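Diaminopimelate decarboxylase (Helicobacter pylori, PDB 2QGH) catalyses the pyridoxal-5'-phosphate-dependent decarboxylation of meso-diaminopimelate to L-lysine, the final step of lysine biosynthesis. Local coordinates at residues 315-318 against 319-323; 278-281 against 282-286. All blocks are in the same frame, centred on the assembly; numbering follows the deposited sequence.

In the fold
Two short turns, each opening a helix of about one turn, meet at one bound lysine. From the N terminus, contact 2 comes first: it closes the loop that carries the chain out of strand 275-278, the eighth strand of the parallel barrel, into helix 282-285 and on to strand 289-299 of the mixed sheet. Contact 1 follows strand 306-309 of that second sheet and closes the loop into helix 318-322. The two lie in series, neither nested nor crossed, with centres about 18 Å apart. Barrel and mixed sheet are joined through R282 and R318, which pack together (R282 NH1 to R318 CZ, 3.5 Å) and both bond the lysine carboxylate.

Contact 1: residues 315-318 against 319-323; sequences DFLR and PSLYH. With LYS (lysine), chain C.
P319 meets the F316 ring through its CD, which lies 3.3 Å from F316 CE2. The two side chains cross at about a right angle. F316 can meet the proline because its CG stands anti to the backbone N (chi1 -176°), which sets it beside the carbonyl carbon, toward the residues that follow; the ring also packs edge-to-face with H326. L317 and L321, one turn apart, touch through their methyls, CD2 to CD1 at 3.9 Å, and the two side chains run at a slant to each other. In the second subunit L317 packs on its counterpart L317 and L321 on M313, so this apolar pair is part of the dimer interface.

The backbone evidence for a helical turn is direct: L321 N donates to L317 O at 3.0 Å, nearly straight (169°), and Y322 N donates to R318 O at 2.8 Å. A water donates to F316 O and lies close to S320 OG.

Four residues apart, R318 and Y322 both face the bound lysine. Bends at chi2 and chi3 curl the arginine so that NE donates to lysine O at 2.8 Å, while NH2 makes a weaker bond to OXT; NH1 is held by H326. The Y322 ring lies between two neighbours, with lysine OXT 4.1 Å above one face and L321 CB over the opposite one, both displaced toward the rim. Its OH accepts from the lysine N at 3.0 Å and is also hydrogen-bonded to E350 of the second subunit, which itself binds the ligand. Recognition of the ligand's alpha-amino and carboxylate groups at a subunit boundary fits the shared dimeric active site of fold-type III decarboxylases.

Contact 2: residues 278-281 against 282-286; sequences CEPG and RSIVA. With PLP (pyridoxal-5'-phosphate), chain B; LYS (lysine), chain C.
With chi1 at -63°, I284 sets CG1 anti to its carbonyl carbon and turns it back on P280, where it lies 3.8 Å from CB; CD1 then follows the proline ring toward CG. The pair packs across the turn between the eighth barrel strand and a short helix, an arrangement that resembles the phosphate-binding helix of many TIM barrels. G281 occupies the N-cap position. Its carbonyl O accepts I284 N, three residues on, at 3.0 Å from well above the carbonyl plane, and V285 N, four residues on, more weakly; these bonds make the first turn of the helix.

The cofactor phosphate meets the start of this helix through two backbone N-H groups: G281 N donates to PLP O2P at 2.7 Å, and R282 N to PLP O1P at the same length. Lying at the N-terminal end of the helix, the phosphate may gain some electrostatic stabilisation from it. G245 adds a further bond to the cofactor from the preceding barrel loop. At the other end of the cofactor, E279 OE1 lies 2.9 Å from the pyridine N1 and is also bonded to H203.

R282 leaves the phosphate with chi1 and chi2 extended and bends at chi3 (-59°), which carries its guanidinium edge-on to the lysine carboxylate. S208 and Y250 also hold this guanidinium. On the ligand, OXT takes R282 NH2 at 2.7 Å and, weakly, R282 NH1 at 3.1 Å.

Contact 1: residues 315-318 against 319-323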
loop_
_atom_site.group_PDB
_atom_site.type_symbol
_atom_site.label_atom_id
_atom_site.label_comp_id
_atom_site.label_asym_id
_atom_site.label_seq_id
_atom_site.Cartn_x
_atom_site.Cartn_y
_atom_site.Cartn_z
ATOM N N ASP A 315 -3.875 6.748 0.003
ATOM C CA ASP A 315 -3.722 7.526 -1.230
ATOM C C ASP A 315 -2.259 7.805 -1.543
ATOM O O ASP A 315 -1.858 7.861 -2.701
ATOM C CB ASP A 315 -4.422 8.885 -1.124
ATOM C CG ASP A 315 -5.866 8.780 -0.694
ATOM O OD1 ASP A 315 -6.659 8.106 -1.387
ATOM O OD2 ASP A 315 -6.205 9.397 0.338
ATOM N N PHE A 316 -1.466 8.002 -0.499
ATOM C CA PHE A 316 -0.055 8.319 -0.672
ATOM C C PHE A 316 0.731 7.545 0.365
ATOM O O PHE A 316 0.761 7.905 1.541
ATOM C CB PHE A 316 0.149 9.829 -0.503
ATOM C CG PHE A 316 1.549 10.286 -0.759
ATOM C CD1 PHE A 316 2.188 9.980 -1.962
ATOM C CD2 PHE A 316 2.238 11.021 0.203
ATOM C CE1 PHE A 316 3.498 10.398 -2.202
ATOM C CE2 PHE A 316 3.552 11.445 -0.027
ATOM C CZ PHE A 316 4.182 11.133 -1.231
ATOM N N LEU A 317 1.385 6.489 -0.102
ATOM C CA LEU A 317 2.144 5.573 0.738
ATOM C C LEU A 317 3.605 5.906 1.057
ATOM O O LEU A 317 4.164 5.369 2.021
ATOM C CB LEU A 317 2.078 4.188 0.087
ATOM C CG LEU A 317 2.449 2.940 0.890
ATOM C CD1 LEU A 317 1.510 2.815 2.101
ATOM C CD2 LEU A 317 2.348 1.713 -0.006
ATOM N N ARG A 318 4.223 6.792 0.279
ATOM C CA ARG A 318 5.642 7.093 0.471
ATOM C C ARG A 318 6.133 7.434 1.885
ATOM O O ARG A 318 7.112 6.852 2.360
ATOM C CB ARG A 318 6.096 8.179 -0.521
ATOM C CG ARG A 318 5.929 7.796 -1.991
ATOM C CD ARG A 318 7.035 8.376 -2.877
ATOM N NE ARG A 318 8.301 7.680 -2.665
ATOM C CZ ARG A 318 9.432 8.262 -2.275
ATOM N NH1 ARG A 318 9.476 9.566 -2.050
ATOM N NH2 ARG A 318 10.523 7.531 -2.097
ATOM N N PRO A 319 5.467 8.370 2.582
ATOM C CA PRO A 319 5.915 8.723 3.934
ATOM C C PRO A 319 6.053 7.538 4.884
ATOM O O PRO A 319 7.079 7.379 5.544
ATOM C CB PRO A 319 4.852 9.715 4.402
ATOM C CG PRO A 319 4.415 10.352 3.135
ATOM C CD PRO A 319 4.291 9.170 2.204
ATOM N N SER A 320 5.027 6.699 4.956
ATOM C CA SER A 320 5.069 5.550 5.859
ATOM C C SER A 320 6.004 4.430 5.390
ATOM O O SER A 320 6.750 3.855 6.185
ATOM C CB SER A 320 3.648 5.006 6.069
ATOM O OG SER A 320 2.959 4.857 4.832
ATOM N N LEU A 321 5.973 4.128 4.097
ATOM C CA LEU A 321 6.813 3.069 3.540
ATOM C C LEU A 321 8.301 3.392 3.512
ATOM O O LEU A 321 9.132 2.525 3.774
ATOM C CB LEU A 321 6.378 2.729 2.112
ATOM C CG LEU A 321 5.997 1.288 1.755
ATOM C CD1 LEU A 321 6.149 1.137 0.254
ATOM C CD2 LEU A 321 6.871 0.268 2.469
ATOM N N TYR A 322 8.649 4.631 3.193
ATOM C CA TYR A 322 10.061 4.991 3.104
ATOM C C TYR A 322 10.488 6.137 4.008
ATOM O O TYR A 322 11.630 6.586 3.928
ATOM C CB TYR A 322 10.397 5.364 1.657
ATOM C CG TYR A 322 9.814 4.413 0.642
ATOM C CD1 TYR A 322 10.371 3.152 0.434
ATOM C CD2 TYR A 322 8.684 4.762 -0.091
ATOM C CE1 TYR A 322 9.819 2.264 -0.483
ATOM C CE2 TYR A 322 8.120 3.882 -1.008
ATOM C CZ TYR A 322 8.693 2.634 -1.200
ATOM O OH TYR A 322 8.129 1.771 -2.105
ATOM N N HIS A 323 9.586 6.600 4.871
ATOM C CA HIS A 323 9.888 7.727 5.749
ATOM C C HIS A 323 10.225 8.928 4.866
ATOM O O HIS A 323 11.061 9.759 5.222
ATOM C CB HIS A 323 11.077 7.420 6.664
ATOM C CG HIS A 323 10.800 6.357 7.681
ATOM N ND1 HIS A 323 10.707 5.019 7.357
ATOM C CD2 HIS A 323 10.578 6.437 9.015
ATOM C CE1 HIS A 323 10.438 4.322 8.448
ATOM N NE2 HIS A 323 10.354 5.158 9.467
HETATM N N LYS C . 8.310 2.761 -4.927
HETATM C CA LYS C . 9.616 3.415 -4.605
HETATM C C LYS C . 9.390 4.845 -4.114
HETATM O O LYS C . 8.221 5.169 -3.824
HETATM C CB LYS C . 10.523 3.411 -5.849
HETATM C CG LYS C . 10.938 2.013 -6.284
HETATM C CD LYS C . 11.514 1.983 -7.687
HETATM C CE LYS C . 11.925 0.557 -8.049
HETATM N NZ LYS C . 12.352 0.367 -9.477
HETATM O OXT LYS C . 10.368 5.619 -4.022
HETATM O O HOH W 1 2.209 7.098 4.095
#

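Contact 2: residues 278-281 against 282-286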
loop_
_atom_site.group_PDB
_atom_site.type_symbol
_atom_site.label_atom_id
_atom_site.label_comp_id
_atom_site.label_asym_id
_atom_site.label_seq_id
_atom_site.Cartn_x
_atom_site.Cartn_y
_atom_site.Cartn_z
ATOM N N CYS A 278 17.876 4.451 -21.289
ATOM C CA CYS A 278 17.657 4.945 -19.938
ATOM C C CYS A 278 16.217 4.601 -19.579
ATOM O O CYS A 278 15.316 4.686 -20.418
ATOM C CB CYS A 278 17.861 6.460 -19.865
ATOM S SG CYS A 278 19.530 7.044 -20.266
ATOM N N GLU A 279 16.007 4.213 -18.330
ATOM C CA GLU A 279 14.680 3.861 -17.858
ATOM C C GLU A 279 14.220 4.807 -16.733
ATOM O O GLU A 279 13.866 4.366 -15.640
ATOM C CB GLU A 279 14.694 2.412 -17.377
ATOM C CG GLU A 279 15.288 1.455 -18.405
ATOM C CD GLU A 279 15.349 0.027 -17.913
ATOM O OE1 GLU A 279 15.557 -0.177 -16.699
ATOM O OE2 GLU A 279 15.210 -0.897 -18.738
ATOM N N PRO A 280 14.213 6.127 -17.000
ATOM C CA PRO A 280 13.792 7.098 -15.988
ATOM C C PRO A 280 12.312 6.976 -15.627
ATOM O O PRO A 280 11.458 6.774 -16.495
ATOM C CB PRO A 280 14.110 8.431 -16.651
ATOM C CG PRO A 280 13.777 8.156 -18.077
ATOM C CD PRO A 280 14.427 6.793 -18.297
ATOM N N GLY A 281 12.019 7.095 -14.340
ATOM C CA GLY A 281 10.646 7.016 -13.878
ATOM C C GLY A 281 10.291 8.238 -13.048
ATOM O O GLY A 281 9.579 9.132 -13.508
ATOM N N ARG A 282 10.808 8.273 -11.826
ATOM C CA ARG A 282 10.574 9.362 -10.886
ATOM C C ARG A 282 10.883 10.734 -11.483
ATOM O O ARG A 282 10.030 11.625 -11.489
ATOM C CB ARG A 282 11.432 9.146 -9.637
ATOM C CG ARG A 282 10.996 9.936 -8.416
ATOM C CD ARG A 282 12.091 9.916 -7.356
ATOM N NE ARG A 282 12.436 8.565 -6.929
ATOM C CZ ARG A 282 11.693 7.821 -6.115
ATOM N NH1 ARG A 282 10.551 8.293 -5.620
ATOM N NH2 ARG A 282 12.083 6.592 -5.811
ATOM N N SER A 283 12.108 10.899 -11.978
ATOM C CA SER A 283 12.545 12.168 -12.566
ATOM C C SER A 283 11.712 12.640 -13.762
ATOM O O SER A 283 11.881 13.758 -14.241
ATOM C CB SER A 283 14.026 12.083 -12.963
ATOM O OG SER A 283 14.287 10.959 -13.781
ATOM N N ILE A 284 10.811 11.793 -14.248
ATOM C CA ILE A 284 9.971 12.183 -15.371
ATOM C C ILE A 284 8.633 12.737 -14.882
ATOM O O ILE A 284 8.144 13.737 -15.406
ATOM C CB ILE A 284 9.654 10.987 -16.308
ATOM C CG1 ILE A 284 10.936 10.437 -16.945
ATOM C CG2 ILE A 284 8.650 11.423 -17.384
ATOM C CD1 ILE A 284 11.580 11.352 -17.976
ATOM N N VAL A 285 8.056 12.096 -13.868
ATOM C CA VAL A 285 6.743 12.495 -13.378
ATOM C C VAL A 285 6.606 13.059 -11.970
ATOM O O VAL A 285 5.610 13.714 -11.672
ATOM C CB VAL A 285 5.739 11.312 -13.482
ATOM C CG1 VAL A 285 5.522 10.934 -14.922
ATOM C CG2 VAL A 285 6.263 10.114 -12.699
ATOM N N ALA A 286 7.574 12.808 -11.100
ATOM C CA ALA A 286 7.471 13.298 -9.732
ATOM C C ALA A 286 6.905 14.722 -9.606
ATOM O O ALA A 286 5.764 14.910 -9.170
ATOM C CB ALA A 286 8.825 13.216 -9.044
HETATM N N1 PLP B . 14.224 0.553 -14.280
HETATM C C2 PLP B . 14.155 -0.535 -13.385
HETATM C C2A PLP B . 14.559 -1.890 -13.815
HETATM C C3 PLP B . 13.651 -0.286 -12.046
HETATM O O3 PLP B . 13.545 -1.317 -11.132
HETATM C C4 PLP B . 13.260 0.996 -11.662
HETATM C C4A PLP B . 13.022 1.171 -10.203
HETATM C C5 PLP B . 13.319 2.068 -12.563
HETATM C C6 PLP B . 13.840 1.845 -13.895
HETATM C C5A PLP B . 12.722 3.396 -12.376
HETATM O O4P PLP B . 13.587 4.179 -11.586
HETATM P P PLP B . 13.248 5.551 -11.204
HETATM O O1P PLP B . 11.757 5.922 -10.933
HETATM O O2P PLP B . 13.815 6.412 -12.417
HETATM O O3P PLP B . 14.034 5.822 -9.865
HETATM N N LYS C . 8.310 2.761 -4.927
HETATM C CA LYS C . 9.616 3.415 -4.605
HETATM C C LYS C . 9.390 4.845 -4.114
HETATM O O LYS C . 8.221 5.169 -3.824
HETATM C CB LYS C . 10.523 3.411 -5.849
HETATM C CG LYS C . 10.938 2.013 -6.284
HETATM C CD LYS C . 11.514 1.983 -7.687
HETATM C CE LYS C . 11.925 0.557 -8.049
HETATM N NZ LYS C . 12.352 0.367 -9.477
HETATM O OXT LYS C . 10.368 5.619 -4.022
#